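Local structure of single-stranded DNA-binding protein (Mycobacterium smegmatis, 5GQO) at residues B[39-42]-B[47-50]. The protein probably binds single-stranded DNA as a tetrameric, OB-fold member of the single-strand binding protein family. Numbering follows the deposited sequence.
Sequences VRLR and ELYK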
loop_
_atom_site.group_PDB
_atom_site.type_symbol
_atom_site.label_atom_id
_atom_site.label_comp_id
_atom_site.label_asym_id
_atom_site.label_seq_id
_atom_site.Cartn_x
_atom_site.Cartn_y
_atom_site.Cartn_z
ATOM N N VAL B 39 2.875 22.064 -13.681
ATOM C CA VAL B 39 3.509 23.315 -13.362
ATOM C C VAL B 39 4.960 23.027 -12.971
ATOM O O VAL B 39 5.200 22.147 -12.157
ATOM C CB VAL B 39 2.719 23.959 -12.191
ATOM C CG1 VAL B 39 3.518 25.045 -11.484
ATOM C CG2 VAL B 39 1.390 24.498 -12.719
ATOM N N ARG B 40 5.915 23.695 -13.617
ATOM C CA ARG B 40 7.300 23.598 -13.242
ATOM C C ARG B 40 7.684 24.790 -12.355
ATOM O O ARG B 40 7.223 25.905 -12.556
ATOM C CB ARG B 40 8.217 23.582 -14.436
ATOM C CG ARG B 40 9.682 23.457 -13.977
ATOM C CD ARG B 40 10.723 23.405 -15.076
ATOM N NE ARG B 40 10.153 22.871 -16.306
ATOM C CZ ARG B 40 9.692 21.629 -16.471
ATOM N NH1 ARG B 40 9.172 21.295 -17.639
ATOM N NH2 ARG B 40 9.723 20.730 -15.482
ATOM N N LEU B 41 8.520 24.516 -11.367
ATOM C CA LEU B 41 9.090 25.517 -10.492
ATOM C C LEU B 41 10.539 25.134 -10.222
ATOM O O LEU B 41 10.838 23.944 -9.989
ATOM C CB LEU B 41 8.291 25.582 -9.210
ATOM C CG LEU B 41 6.860 26.063 -9.414
ATOM C CD1 LEU B 41 6.084 25.912 -8.110
ATOM C CD2 LEU B 41 6.827 27.513 -9.891
ATOM N N ARG B 42 11.444 26.118 -10.337
ATOM C CA ARG B 42 12.869 25.893 -10.050
ATOM C C ARG B 42 13.330 26.601 -8.771
ATOM O O ARG B 42 12.800 27.674 -8.397
ATOM C CB ARG B 42 13.738 26.273 -11.235
ATOM C CG ARG B 42 13.580 25.331 -12.412
ATOM C CD ARG B 42 14.388 25.758 -13.611
ATOM N NE ARG B 42 13.914 25.009 -14.777
ATOM C CZ ARG B 42 13.836 25.502 -16.011
ATOM N NH1 ARG B 42 14.208 26.757 -16.268
ATOM N NH2 ARG B 42 13.378 24.744 -17.002
ATOM N N GLU B 47 14.359 21.027 -9.062
ATOM C CA GLU B 47 13.206 21.238 -9.927
ATOM C C GLU B 47 11.990 20.527 -9.361
ATOM O O GLU B 47 12.091 19.376 -8.931
ATOM C CB GLU B 47 13.518 20.646 -11.286
ATOM C CG GLU B 47 12.790 21.281 -12.476
ATOM C CD GLU B 47 13.184 20.606 -13.794
ATOM O OE1 GLU B 47 14.397 20.373 -13.984
ATOM O OE2 GLU B 47 12.299 20.254 -14.614
ATOM N N LEU B 48 10.857 21.207 -9.388
ATOM C CA LEU B 48 9.602 20.632 -9.009
ATOM C C LEU B 48 8.685 20.599 -10.226
ATOM O O LEU B 48 8.566 21.599 -10.942
ATOM C CB LEU B 48 8.921 21.483 -7.939
ATOM C CG LEU B 48 7.476 21.074 -7.559
ATOM C CD1 LEU B 48 7.474 19.678 -6.963
ATOM C CD2 LEU B 48 6.878 22.074 -6.600
ATOM N N TYR B 49 7.978 19.485 -10.389
ATOM C CA TYR B 49 6.950 19.371 -11.389
ATOM C C TYR B 49 5.765 18.764 -10.726
ATOM O O TYR B 49 5.813 17.671 -10.177
ATOM C CB TYR B 49 7.453 18.476 -12.475
ATOM C CG TYR B 49 6.735 18.598 -13.775
ATOM C CD1 TYR B 49 6.825 19.756 -14.526
ATOM C CD2 TYR B 49 6.012 17.525 -14.298
ATOM C CE1 TYR B 49 6.186 19.854 -15.748
ATOM C CE2 TYR B 49 5.379 17.608 -15.510
ATOM C CZ TYR B 49 5.465 18.776 -16.232
ATOM O OH TYR B 49 4.853 18.870 -17.453
ATOM N N LYS B 50 4.671 19.486 -10.752
ATOM C CA LYS B 50 3.558 19.108 -9.976
ATOM C C LYS B 50 2.260 19.219 -10.738
ATOM O O LYS B 50 2.110 20.031 -11.647
ATOM C CB LYS B 50 3.518 19.955 -8.731
ATOM C CG LYS B 50 3.294 21.418 -8.941
ATOM C CD LYS B 50 2.879 22.072 -7.638
ATOM C CE LYS B 50 1.370 22.049 -7.429
ATOM N NZ LYS B 50 0.955 22.612 -6.107
#
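Arg-40 reaches across to the neighbouring strand and lodges its guanidinium between Glu-47 and Tyr-49. Arg-40 NH2 makes a salt bridge to OE2 of Glu-47 at 2.8 Å, although the guanidinium and carboxylate planes stand almost perpendicular, 87° apart. The same Arg-40 NH2 lies 3.2 Å from CD1 of Tyr-49; here the guanidinium and ring planes are only 10° from parallel, and the nitrogen comes in obliquely near that ring corner. With CG anti to the backbone N (chi1 -179°), the Arg-40 chain runs straight through CD and then bends at chi3, which swings its end back over the partner strand. On the opposite face, which carries Val-39, Leu-41, Leu-48 and Lys-50, the leucines make an apolar contact, Leu-41 CD1 lying 4.2 Å from Leu-48 CD2.

Between the two faces runs an antiparallel ladder: Val-39 and Lys-50 exchange two N-H...O bonds, as do Leu-41 and Leu-48, the shortest from Leu-48 N to Leu-41 O at 2.8 Å. Further out, helix 80-89 packs on Tyr-49 through Ala-83 and Val-86, while Arg-84 takes OE1 of Glu-47. The pairing thus joins strands 33-43 and 46-55 as a hairpin of the OB fold. Held by an arginine at each oxygen, the Glu-47 carboxylate is probably kept ionised and fixed in rotation.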